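Long-range contacts in oligogalacturonate-specific porin KdgM (Dickeya dadantii, PDB 4PR7), which forms a monomeric outer-membrane porin specific for oligogalacturonides and needed for full virulence: residues N90-L95 / R110-F115; V63-Y68 / S75-F80; W186-E191 / V210-S215; D104-L109 / N137-F142. All coordinates share one frame; numbering follows the deposited sequence.

Interaction 1. Residues N90-L95 / R110-F115; sequences NYRPYL and RYRPYF. With OCT (N-octane), chain F.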
# COMPACT_ATOMS: atom_id res chain seq x y z
N ASN A 90 8.25 13.53 -5.10
CA ASN A 90 8.16 13.72 -3.65
C ASN A 90 8.91 12.69 -2.81
O ASN A 90 9.21 11.57 -3.25
CB ASN A 90 6.70 13.82 -3.18
CG ASN A 90 5.87 12.61 -3.53
OD1 ASN A 90 6.38 11.52 -3.75
ND2 ASN A 90 4.55 12.80 -3.57
N TYR A 91 9.23 13.12 -1.60
CA TYR A 91 9.95 12.32 -0.63
C TYR A 91 8.98 12.01 0.50
O TYR A 91 8.38 12.91 1.07
CB TYR A 91 11.16 13.11 -0.14
CG TYR A 91 11.73 12.65 1.18
CD1 TYR A 91 12.22 11.36 1.34
CD2 TYR A 91 11.82 13.53 2.25
CE1 TYR A 91 12.76 10.95 2.55
CE2 TYR A 91 12.35 13.12 3.46
CZ TYR A 91 12.82 11.83 3.60
OH TYR A 91 13.34 11.44 4.82
N ARG A 92 8.82 10.73 0.79
CA ARG A 92 7.79 10.25 1.70
C ARG A 92 8.30 9.18 2.66
O ARG A 92 7.98 8.01 2.48
CB ARG A 92 6.62 9.71 0.88
CG ARG A 92 5.82 10.79 0.19
CD ARG A 92 4.48 10.28 -0.27
NE ARG A 92 4.60 9.40 -1.42
CZ ARG A 92 3.73 8.43 -1.74
NH1 ARG A 92 2.67 8.20 -0.99
NH2 ARG A 92 3.93 7.69 -2.82
N PRO A 93 9.06 9.57 3.69
CA PRO A 93 9.48 8.58 4.69
C PRO A 93 8.29 8.15 5.55
O PRO A 93 7.28 8.85 5.58
CB PRO A 93 10.52 9.33 5.51
CG PRO A 93 10.10 10.76 5.44
CD PRO A 93 9.45 10.93 4.08
N TYR A 94 8.39 7.01 6.23
CA TYR A 94 7.28 6.57 7.08
C TYR A 94 7.67 5.72 8.27
O TYR A 94 8.80 5.28 8.40
CB TYR A 94 6.24 5.83 6.23
CG TYR A 94 6.69 4.52 5.66
CD1 TYR A 94 7.19 4.43 4.36
CD2 TYR A 94 6.58 3.36 6.40
CE1 TYR A 94 7.57 3.21 3.83
CE2 TYR A 94 6.97 2.14 5.89
CZ TYR A 94 7.45 2.06 4.60
OH TYR A 94 7.82 0.82 4.12
N LEU A 95 6.71 5.49 9.14
CA LEU A 95 6.89 4.61 10.27
C LEU A 95 5.59 3.89 10.48
O LEU A 95 4.60 4.51 10.80
CB LEU A 95 7.25 5.40 11.53
CG LEU A 95 7.63 4.54 12.74
CD1 LEU A 95 8.92 3.76 12.53
CD2 LEU A 95 7.76 5.42 13.97
N ARG A 110 0.34 3.74 10.30
CA ARG A 110 1.48 4.35 9.62
C ARG A 110 1.36 5.87 9.63
O ARG A 110 0.33 6.40 9.28
CB ARG A 110 1.58 3.86 8.18
CG ARG A 110 2.71 4.52 7.37
CD ARG A 110 2.67 4.10 5.90
NE ARG A 110 1.40 4.48 5.28
CZ ARG A 110 0.97 4.04 4.10
NH1 ARG A 110 1.72 3.22 3.37
NH2 ARG A 110 -0.22 4.42 3.66
N TYR A 111 2.43 6.55 10.04
CA TYR A 111 2.59 7.99 9.82
C TYR A 111 3.51 8.19 8.62
O TYR A 111 4.62 7.67 8.61
CB TYR A 111 3.21 8.65 11.07
CG TYR A 111 3.62 10.11 10.91
CD1 TYR A 111 2.69 11.11 10.61
CD2 TYR A 111 4.96 10.50 11.09
CE1 TYR A 111 3.08 12.43 10.48
CE2 TYR A 111 5.35 11.82 10.96
CZ TYR A 111 4.41 12.78 10.66
OH TYR A 111 4.81 14.08 10.53
N ARG A 112 3.06 8.96 7.62
CA ARG A 112 3.84 9.17 6.41
C ARG A 112 3.84 10.64 5.93
O ARG A 112 3.00 11.03 5.13
CB ARG A 112 3.33 8.24 5.30
CG ARG A 112 4.29 8.10 4.13
CD ARG A 112 3.76 7.18 3.05
NE ARG A 112 4.81 6.80 2.11
CZ ARG A 112 4.62 6.10 0.99
NH1 ARG A 112 3.40 5.70 0.65
NH2 ARG A 112 5.65 5.82 0.21
N PRO A 113 4.79 11.46 6.42
CA PRO A 113 4.90 12.80 5.83
C PRO A 113 5.23 12.79 4.33
O PRO A 113 5.68 11.78 3.80
CB PRO A 113 6.00 13.47 6.66
CG PRO A 113 6.79 12.37 7.26
CD PRO A 113 5.85 11.19 7.40
N TYR A 114 4.96 13.89 3.63
CA TYR A 114 5.33 14.00 2.22
C TYR A 114 5.89 15.39 1.98
O TYR A 114 5.44 16.36 2.58
CB TYR A 114 4.14 13.69 1.28
CG TYR A 114 2.93 14.62 1.38
CD1 TYR A 114 2.91 15.84 0.71
CD2 TYR A 114 1.81 14.28 2.15
CE1 TYR A 114 1.81 16.69 0.80
CE2 TYR A 114 0.71 15.12 2.25
CZ TYR A 114 0.71 16.32 1.57
OH TYR A 114 -0.37 17.17 1.65
N PHE A 115 6.91 15.45 1.13
CA PHE A 115 7.53 16.71 0.73
C PHE A 115 7.57 16.66 -0.80
O PHE A 115 8.28 15.83 -1.35
CB PHE A 115 8.93 16.83 1.34
CG PHE A 115 8.97 16.70 2.85
CD1 PHE A 115 8.93 17.82 3.67
CD2 PHE A 115 9.09 15.45 3.46
CE1 PHE A 115 8.99 17.71 5.06
CE2 PHE A 115 9.15 15.32 4.84
CZ PHE A 115 9.10 16.46 5.64
C1 OCT F . 14.22 8.77 6.30
C2 OCT F . 14.18 7.49 7.10
C3 OCT F . 12.77 7.21 7.63
C4 OCT F . 12.37 8.08 8.83
C5 OCT F . 11.07 7.57 9.46
C6 OCT F . 10.57 8.47 10.58
C7 OCT F . 9.75 9.65 10.07
C8 OCT F . 8.44 9.20 9.46

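Interaction 2. Residues V63-Y68 / S75-F80; sequences VASYVY and SIEPGF. With OCT (N-octane), chain E; OCT (N-octane), chain F.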
# COMPACT_ATOMS: atom_id res chain seq x y z
N VAL A 63 11.12 2.31 -2.73
CA VAL A 63 10.95 2.26 -1.27
C VAL A 63 11.98 1.33 -0.63
O VAL A 63 12.18 0.22 -1.11
CB VAL A 63 9.54 1.77 -0.89
CG1 VAL A 63 9.32 1.89 0.61
CG2 VAL A 63 8.49 2.59 -1.62
N ALA A 64 12.66 1.80 0.42
CA ALA A 64 13.45 0.90 1.26
C ALA A 64 12.95 0.97 2.69
O ALA A 64 12.56 2.04 3.18
CB ALA A 64 14.95 1.23 1.19
N SER A 65 12.94 -0.18 3.36
CA SER A 65 12.48 -0.28 4.75
C SER A 65 13.09 -1.47 5.51
O SER A 65 13.77 -2.31 4.94
CB SER A 65 10.96 -0.34 4.81
OG SER A 65 10.42 -1.39 4.03
N TYR A 66 12.87 -1.48 6.82
CA TYR A 66 13.26 -2.58 7.72
C TYR A 66 12.07 -2.84 8.64
O TYR A 66 11.61 -1.91 9.32
CB TYR A 66 14.47 -2.16 8.59
CG TYR A 66 15.74 -2.98 8.40
CD1 TYR A 66 16.85 -2.45 7.72
CD2 TYR A 66 15.87 -4.27 8.94
CE1 TYR A 66 18.02 -3.18 7.56
CE2 TYR A 66 17.03 -5.01 8.78
CZ TYR A 66 18.12 -4.46 8.08
OH TYR A 66 19.29 -5.18 7.91
N VAL A 67 11.59 -4.09 8.69
CA VAL A 67 10.63 -4.50 9.69
C VAL A 67 11.44 -5.05 10.86
O VAL A 67 12.15 -6.04 10.71
CB VAL A 67 9.67 -5.60 9.18
CG1 VAL A 67 8.66 -5.99 10.26
CG2 VAL A 67 8.92 -5.13 7.96
N TYR A 68 11.37 -4.38 12.00
CA TYR A 68 11.93 -4.91 13.24
C TYR A 68 10.80 -5.54 14.05
O TYR A 68 9.84 -4.87 14.39
CB TYR A 68 12.58 -3.80 14.06
CG TYR A 68 13.25 -4.32 15.30
CD1 TYR A 68 14.59 -4.71 15.28
CD2 TYR A 68 12.54 -4.45 16.49
CE1 TYR A 68 15.21 -5.21 16.42
CE2 TYR A 68 13.15 -4.94 17.63
CZ TYR A 68 14.48 -5.32 17.60
OH TYR A 68 15.06 -5.82 18.73
N SER A 75 5.62 -5.27 15.81
CA SER A 75 6.78 -4.90 15.00
C SER A 75 6.75 -3.40 14.66
O SER A 75 5.69 -2.74 14.76
CB SER A 75 6.72 -5.68 13.68
OG SER A 75 5.45 -5.46 13.07
N ILE A 76 7.89 -2.85 14.27
CA ILE A 76 7.93 -1.50 13.70
C ILE A 76 8.73 -1.44 12.40
O ILE A 76 9.74 -2.14 12.23
CB ILE A 76 8.49 -0.44 14.67
CG1 ILE A 76 9.88 -0.82 15.16
CG2 ILE A 76 7.53 -0.25 15.81
CD1 ILE A 76 10.70 0.39 15.54
N GLU A 77 8.25 -0.60 11.50
CA GLU A 77 8.82 -0.51 10.17
C GLU A 77 9.08 0.91 9.76
O GLU A 77 8.17 1.57 9.26
CB GLU A 77 7.88 -1.15 9.18
CG GLU A 77 8.42 -1.21 7.77
CD GLU A 77 7.37 -1.61 6.78
OE1 GLU A 77 7.56 -1.35 5.57
OE2 GLU A 77 6.33 -2.14 7.23
N PRO A 78 10.32 1.39 9.97
CA PRO A 78 10.74 2.64 9.35
C PRO A 78 10.96 2.50 7.84
O PRO A 78 11.51 1.50 7.38
CB PRO A 78 12.04 2.97 10.07
CG PRO A 78 12.51 1.66 10.61
CD PRO A 78 11.27 0.95 11.00
N GLY A 79 10.52 3.48 7.07
CA GLY A 79 10.66 3.41 5.63
C GLY A 79 11.10 4.73 5.03
O GLY A 79 10.89 5.77 5.61
N PHE A 80 11.69 4.63 3.85
CA PHE A 80 12.20 5.74 3.10
C PHE A 80 11.70 5.60 1.65
O PHE A 80 11.84 4.52 1.06
CB PHE A 80 13.73 5.69 3.14
CG PHE A 80 14.38 6.67 2.23
CD1 PHE A 80 14.64 7.95 2.67
CD2 PHE A 80 14.73 6.32 0.93
CE1 PHE A 80 15.24 8.87 1.83
CE2 PHE A 80 15.32 7.24 0.08
CZ PHE A 80 15.56 8.52 0.53
C1 OCT E . 18.61 3.16 -6.22
C2 OCT E . 17.29 3.27 -5.48
C3 OCT E . 17.40 2.98 -3.98
C4 OCT E . 17.42 4.26 -3.15
C5 OCT E . 16.83 4.06 -1.76
C6 OCT E . 17.63 3.03 -0.97
C7 OCT E . 17.92 3.52 0.44
C8 OCT E . 18.47 2.41 1.31
C1 OCT F . 14.22 8.77 6.30
C2 OCT F . 14.18 7.49 7.10
C3 OCT F . 12.77 7.21 7.63
C4 OCT F . 12.37 8.08 8.83
C5 OCT F . 11.07 7.57 9.46
C6 OCT F . 10.57 8.47 10.58
C7 OCT F . 9.75 9.65 10.07
C8 OCT F . 8.44 9.20 9.46

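Interaction 3. Residues W186-E191 / V210-S215; sequences WKPYVE and VGVQYS. With OCT (N-octane), chain C.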
# COMPACT_ATOMS: atom_id res chain seq x y z
N TRP A 186 -0.37 -16.83 -7.31
CA TRP A 186 -1.30 -15.81 -7.79
C TRP A 186 -2.28 -15.39 -6.74
O TRP A 186 -2.93 -16.24 -6.12
CB TRP A 186 -2.08 -16.30 -9.01
CG TRP A 186 -1.28 -16.63 -10.20
CD1 TRP A 186 -0.91 -17.88 -10.62
CD2 TRP A 186 -0.75 -15.71 -11.17
NE1 TRP A 186 -0.19 -17.79 -11.78
CE2 TRP A 186 -0.08 -16.47 -12.14
CE3 TRP A 186 -0.77 -14.31 -11.30
CZ2 TRP A 186 0.56 -15.89 -13.24
CZ3 TRP A 186 -0.15 -13.74 -12.38
CH2 TRP A 186 0.50 -14.52 -13.35
N LYS A 187 -2.39 -14.08 -6.55
CA LYS A 187 -3.35 -13.49 -5.63
C LYS A 187 -4.08 -12.30 -6.27
O LYS A 187 -3.63 -11.14 -6.15
CB LYS A 187 -2.64 -13.03 -4.35
CG LYS A 187 -3.57 -12.43 -3.32
CD LYS A 187 -2.81 -11.56 -2.35
CE LYS A 187 -1.95 -12.40 -1.43
NZ LYS A 187 -2.77 -13.11 -0.41
N PRO A 188 -5.23 -12.57 -6.94
CA PRO A 188 -6.05 -11.48 -7.44
C PRO A 188 -6.74 -10.71 -6.32
O PRO A 188 -6.98 -11.24 -5.24
CB PRO A 188 -7.08 -12.21 -8.31
CG PRO A 188 -7.20 -13.56 -7.67
CD PRO A 188 -5.76 -13.87 -7.36
N TYR A 189 -7.08 -9.46 -6.58
CA TYR A 189 -7.76 -8.69 -5.55
C TYR A 189 -8.55 -7.54 -6.12
O TYR A 189 -8.34 -7.10 -7.24
CB TYR A 189 -6.76 -8.17 -4.53
CG TYR A 189 -5.74 -7.21 -5.09
CD1 TYR A 189 -4.50 -7.66 -5.52
CD2 TYR A 189 -6.00 -5.85 -5.19
CE1 TYR A 189 -3.54 -6.79 -6.02
CE2 TYR A 189 -5.05 -4.96 -5.70
CZ TYR A 189 -3.83 -5.44 -6.10
OH TYR A 189 -2.86 -4.59 -6.59
N VAL A 190 -9.45 -7.04 -5.30
CA VAL A 190 -10.29 -5.94 -5.68
C VAL A 190 -10.38 -5.02 -4.46
O VAL A 190 -10.29 -5.48 -3.31
CB VAL A 190 -11.67 -6.45 -6.16
CG1 VAL A 190 -12.42 -7.15 -5.04
CG2 VAL A 190 -12.51 -5.33 -6.73
N GLU A 191 -10.51 -3.73 -4.71
CA GLU A 191 -10.72 -2.75 -3.64
C GLU A 191 -11.72 -1.73 -4.11
O GLU A 191 -11.73 -1.37 -5.28
CB GLU A 191 -9.44 -2.00 -3.30
CG GLU A 191 -8.14 -2.74 -3.56
CD GLU A 191 -6.93 -1.91 -3.20
OE1 GLU A 191 -7.10 -0.87 -2.51
OE2 GLU A 191 -5.80 -2.28 -3.61
N VAL A 210 -8.63 -3.03 -9.40
CA VAL A 210 -8.48 -4.47 -9.52
C VAL A 210 -7.03 -4.72 -9.84
O VAL A 210 -6.42 -3.96 -10.59
CB VAL A 210 -9.36 -5.13 -10.61
CG1 VAL A 210 -10.82 -4.97 -10.28
CG2 VAL A 210 -9.05 -4.59 -12.00
N GLY A 211 -6.48 -5.76 -9.25
CA GLY A 211 -5.09 -6.09 -9.53
C GLY A 211 -4.84 -7.55 -9.31
O GLY A 211 -5.73 -8.32 -8.92
N VAL A 212 -3.60 -7.93 -9.53
CA VAL A 212 -3.14 -9.25 -9.17
C VAL A 212 -1.69 -9.19 -8.74
O VAL A 212 -0.88 -8.47 -9.34
CB VAL A 212 -3.34 -10.24 -10.32
CG1 VAL A 212 -2.54 -9.83 -11.57
CG2 VAL A 212 -2.97 -11.64 -9.84
N GLN A 213 -1.36 -9.98 -7.71
CA GLN A 213 0.01 -10.15 -7.25
C GLN A 213 0.55 -11.52 -7.66
O GLN A 213 -0.06 -12.56 -7.35
CB GLN A 213 0.04 -10.04 -5.73
CG GLN A 213 1.40 -10.19 -5.08
CD GLN A 213 1.26 -10.35 -3.58
OE1 GLN A 213 0.83 -11.41 -3.08
NE2 GLN A 213 1.58 -9.29 -2.85
N TYR A 214 1.68 -11.51 -8.36
CA TYR A 214 2.43 -12.73 -8.66
C TYR A 214 3.61 -12.92 -7.70
O TYR A 214 4.47 -12.06 -7.62
CB TYR A 214 2.96 -12.72 -10.10
CG TYR A 214 3.73 -13.97 -10.42
CD1 TYR A 214 5.13 -13.98 -10.33
CD2 TYR A 214 3.08 -15.15 -10.74
CE1 TYR A 214 5.85 -15.12 -10.59
CE2 TYR A 214 3.80 -16.30 -11.03
CZ TYR A 214 5.18 -16.28 -10.94
OH TYR A 214 5.90 -17.41 -11.21
N SER A 215 3.64 -14.05 -6.99
CA SER A 215 4.76 -14.39 -6.09
C SER A 215 5.67 -15.46 -6.68
O SER A 215 5.20 -16.49 -7.17
CB SER A 215 4.26 -14.87 -4.73
OG SER A 215 3.62 -13.80 -4.05
C1 OCT C . -0.32 -9.82 -15.67
C2 OCT C . 0.27 -10.28 -14.35
C3 OCT C . 1.58 -9.55 -14.03
C4 OCT C . 2.52 -10.40 -13.18
C5 OCT C . 3.10 -11.60 -13.94
C6 OCT C . 4.60 -11.82 -13.73
C7 OCT C . 5.25 -12.51 -14.94
C8 OCT C . 6.45 -13.35 -14.56

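Interaction 4. Residues D104-L109 / N137-F142; sequences DLSVAL and NIDYTF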
# COMPACT_ATOMS: atom_id res chain seq x y z
N ASP A 104 -5.12 -14.75 12.62
CA ASP A 104 -5.93 -14.34 11.48
C ASP A 104 -6.16 -12.83 11.41
O ASP A 104 -6.64 -12.33 10.39
CB ASP A 104 -7.28 -15.04 11.53
CG ASP A 104 -7.15 -16.55 11.50
OD1 ASP A 104 -6.20 -17.08 10.88
OD2 ASP A 104 -8.03 -17.23 12.08
N LEU A 105 -5.82 -12.10 12.47
CA LEU A 105 -6.22 -10.71 12.60
C LEU A 105 -5.07 -9.78 13.00
O LEU A 105 -4.48 -9.91 14.08
CB LEU A 105 -7.34 -10.61 13.65
CG LEU A 105 -7.96 -9.23 13.88
CD1 LEU A 105 -8.83 -8.86 12.70
CD2 LEU A 105 -8.78 -9.25 15.17
N SER A 106 -4.77 -8.82 12.12
CA SER A 106 -3.72 -7.85 12.37
C SER A 106 -4.20 -6.42 12.14
O SER A 106 -5.07 -6.16 11.32
CB SER A 106 -2.51 -8.13 11.49
OG SER A 106 -2.87 -8.04 10.12
N VAL A 107 -3.64 -5.51 12.92
CA VAL A 107 -3.88 -4.09 12.76
C VAL A 107 -2.56 -3.35 12.61
O VAL A 107 -1.51 -3.83 13.08
CB VAL A 107 -4.66 -3.52 13.95
CG1 VAL A 107 -6.07 -4.10 13.97
CG2 VAL A 107 -3.94 -3.82 15.26
N ALA A 108 -2.59 -2.21 11.94
CA ALA A 108 -1.38 -1.38 11.79
C ALA A 108 -1.72 0.10 11.71
O ALA A 108 -2.84 0.47 11.38
CB ALA A 108 -0.60 -1.82 10.59
N LEU A 109 -0.74 0.92 12.04
CA LEU A 109 -0.83 2.38 11.95
C LEU A 109 0.46 2.93 11.35
O LEU A 109 1.55 2.61 11.83
CB LEU A 109 -1.03 2.98 13.33
CG LEU A 109 -1.23 4.51 13.30
CD1 LEU A 109 -2.50 4.85 12.53
CD2 LEU A 109 -1.27 5.11 14.70
N ASN A 137 -5.05 0.35 9.34
CA ASN A 137 -5.44 -0.87 8.64
C ASN A 137 -5.90 -1.96 9.61
O ASN A 137 -5.27 -2.18 10.66
CB ASN A 137 -4.24 -1.42 7.87
CG ASN A 137 -3.85 -0.55 6.70
OD1 ASN A 137 -3.09 0.41 6.84
ND2 ASN A 137 -4.38 -0.88 5.53
N ILE A 138 -6.96 -2.68 9.23
CA ILE A 138 -7.38 -3.90 9.92
C ILE A 138 -7.54 -5.00 8.87
O ILE A 138 -8.32 -4.84 7.95
CB ILE A 138 -8.73 -3.72 10.62
CG1 ILE A 138 -8.67 -2.52 11.58
CG2 ILE A 138 -9.11 -4.99 11.36
CD1 ILE A 138 -10.01 -2.19 12.21
N ASP A 139 -6.81 -6.10 9.04
CA ASP A 139 -6.79 -7.17 8.02
C ASP A 139 -7.18 -8.50 8.65
O ASP A 139 -6.63 -8.89 9.67
CB ASP A 139 -5.42 -7.25 7.33
CG ASP A 139 -5.11 -5.99 6.57
OD1 ASP A 139 -4.20 -5.23 6.99
OD2 ASP A 139 -5.81 -5.71 5.59
N TYR A 140 -8.17 -9.15 8.04
CA TYR A 140 -8.70 -10.39 8.56
C TYR A 140 -8.68 -11.49 7.51
O TYR A 140 -9.31 -11.37 6.46
CB TYR A 140 -10.11 -10.16 9.12
CG TYR A 140 -10.74 -11.42 9.61
CD1 TYR A 140 -11.88 -11.93 9.00
CD2 TYR A 140 -10.19 -12.13 10.67
CE1 TYR A 140 -12.46 -13.10 9.44
CE2 TYR A 140 -10.76 -13.30 11.12
CZ TYR A 140 -11.90 -13.79 10.50
OH TYR A 140 -12.47 -14.96 10.93
N THR A 141 -7.94 -12.56 7.80
CA THR A 141 -7.84 -13.71 6.90
C THR A 141 -8.89 -14.76 7.24
O THR A 141 -9.00 -15.17 8.38
CB THR A 141 -6.42 -14.34 6.96
OG1 THR A 141 -5.47 -13.40 6.43
CG2 THR A 141 -6.35 -15.63 6.14
N PHE A 142 -9.67 -15.19 6.26
CA PHE A 142 -10.65 -16.24 6.52
C PHE A 142 -10.63 -17.32 5.44
O PHE A 142 -10.15 -17.08 4.34
CB PHE A 142 -12.05 -15.63 6.65
CG PHE A 142 -12.50 -14.86 5.44
CD1 PHE A 142 -12.11 -13.54 5.26
CD2 PHE A 142 -13.33 -15.44 4.50
CE1 PHE A 142 -12.53 -12.83 4.15
CE2 PHE A 142 -13.76 -14.73 3.40
CZ PHE A 142 -13.36 -13.43 3.23

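Interaction 1. Residues N90-L95 / R110-F115
The carbonyl oxygen of Arg92 is approached by side-chain donors from both neighbouring strands: Arg112 NE reaches it weakly, at 3.4 Å but nearly straight and in the plane of the guanidinium, and Ser81 OG of strand 74-85 adds a hydrogen bond. Arg112 gets there as an extended chain whose CG lies opposite the backbone N (chi1 -164°), passing Tyr94 CB with its own CG at 3.7 Å. Beyond NE, its guanidinium stacks on that of Arg92, the centres 3.7 Å apart and the planes at 25°, offset so that NH1 of Arg92 lies over the rim of its partner. Arg92 bends at chi3 to make this overlap, its CG resting 3.5 Å from Tyr114 CB. The pair is tied to other groups: Arg92 NH2 forms a salt bridge with Glu61, and Arg112 NH2 bonds to Ser81 OG. The backbones join through paired bonds at Tyr91-Phe115 and Leu95-Tyr111, with Tyr91 N to Phe115 O at 2.9 Å. Between them the rings of Pro93 and Pro113, residues without N-H groups, cross at about a right angle, their CG atoms 4.1 Å apart. On that proline face Tyr91 and Phe115 lie side by side, CD2 to CD2 3.6 Å, the rings close to parallel but barely overlapping. Octane runs along the same face, its C3 at 3.7 Å from Pro93 CB. The two faces thus differ sharply: aromatic rings and prolines meet alkyl chain outside, while stacked arginines, Arg92 salt-bridged to Glu61, line the inside, consistent with a channel that passes acidic sugars.

Interaction 2. Residues V63-Y68 / S75-F80
Glu77 lies across from Ser65, Tyr66 and Val67, and its side chain touches all three on the way to its tip. CB starts 3.8 Å from Tyr66 O. CG, set opposite the backbone N (chi1 -176°), passes that same oxygen and meets Val67 CG2 at 4.0 Å, so the methyl packs against the aliphatic part of the glutamate. The chain stays extended, and the carboxylate splits its neighbours: OE2 remains beside the Val67 methyl, whereas OE1 comes to 3.2 Å from Ser65 OG, a weak hydrogen bond at most. Both oxygens of that pair have stronger partners elsewhere, Glu77 OE1 in the hydroxyl of Tyr94 and Ser65 OG in Arg26. The backbone pairing is tight at either end: Phe80 N to Ala64 O and Tyr68 N to Ile76 O both measure 2.8 Å. It slackens in the middle, where Pro78 has no N-H to offer; Tyr66 N still reaches Pro78 O, weakly at 3.3 Å, and Tyr66 O instead faces the ring carbon CD of Pro78. On the face opposite to the glutamate, Ala64 CB touches one octane at 3.7 Å, while a second octane meets the edge of the Phe80 ring in its plane. The hairpin of strands 57-69 and 74-85 is continued in the barrel wall by strand 31-41, which bonds Val63 through Ser34, and beyond the other strand by 90-100, which bonds Glu77 through Arg96.

Interaction 3. Residues W186-E191 / V210-S215
Trp186 and Tyr214 form a T-shaped pair: the edge of the tyrosine points at one face of the indole, Tyr214 CD2 approaching Trp186 CZ2 to 3.6 Å, with the planes at 64°. At the indole's own edge lies Val212, its CG2 3.8 Å from Trp186 CE3. The tryptophan reaches over its partner strand because its CG sits opposite the carbonyl carbon, beside the backbone N (chi1 -62°). Octane follows the same surface, C4 at 3.9 Å from Tyr214 CB and C5 near Trp186 CH2.

The other face of the sheet holds a second flat group. Tyr189 CG lies between the backbone N and the carbonyl carbon (chi1 63°), which lays the ring across the partner strand over Gly211, whose CA is 3.9 Å from the ring centroid in a CH-pi contact; this is the tyrosine-over-glycine packing known as aromatic rescue. The ring is fixed by a hydrogen bond of its hydroxyl to Asp4 and a cation-pi contact with Lys177. Next along, Lys187 and Gln213 run side by side, CE of the lysine 3.4 Å from OE1 of the amide. Paired backbone bonds hold both couples: Lys187 N to Gln213 O is 2.9 Å, and so is Tyr189 N to Gly211 O. The return bond from Gln213 N comes from well above the plane of the Lys187 carbonyl. Strand 186-195 is flanked on its other side by strand 171-180, and strand 205-215, the last in the chain, bonds to the first, 2-10, through Val210 with His7 and Val212 with Tyr5, closing the barrel.

Interaction 4. Residues D104-L109 / N137-F142
Two adjacent antiparallel strands of the barrel wall, 105-116 and 131-142, meet here near one barrel end, in regular register. Ser106 and Asp139 exchange backbone bonds, Asp139 N to Ser106 O being 2.9 Å, and Ala108 and Asn137 do the same. At the start of the pairing, Thr141 N donates to Asp104 O at 2.9 Å. Side chains alternate between the faces. On one, Val107 CG1 lies alongside Ile138 CG1 at 3.9 Å, both chains pointing the same way, while Leu105, its CG anti to the backbone N (chi1 -177°), carries CD1 over the partner strand to 4.0 Å from Tyr140 CB and near Ile138 CG2. The tyrosine ring continues toward Asp104, its CE2 3.9 Å from the aspartate CB. The other face carries Ser106, Ala108, Asn137 and Asp139; Ser106 OG merely touches Asp139 CB at 3.9 Å, and Asn137 ND2 finds its hydrogen bond in Glu151 of strand 146-157. Cohesion between the strands therefore comes mainly from the backbone, with Leu105, Val107, Ile138 and the Tyr140 ring on the side suited to lipid and small or polar groups on the side toward the channel.

How the interactions relate
All four contacts pair neighbouring strands of a single closed antiparallel barrel. Interactions 1 and 2 have centres about 12 Å apart and join directly: Tyr94 O is 2.8 Å from Gly79 N, Tyr94 OH is 2.6 Å from Glu77 OE1, and on the outer face Tyr91 CE1 packs on Phe80 CE1, and one octane touches both interactions. Interactions 1 and 4 use successive halves of strand 105-116, pairing it with 90-100 and with 131-142; their centres are about 22 Å apart. Interaction 3 lies across the barrel from interaction 1, with nearest atoms about 11 Å apart, and its own octane marks another part of the apolar outer surface.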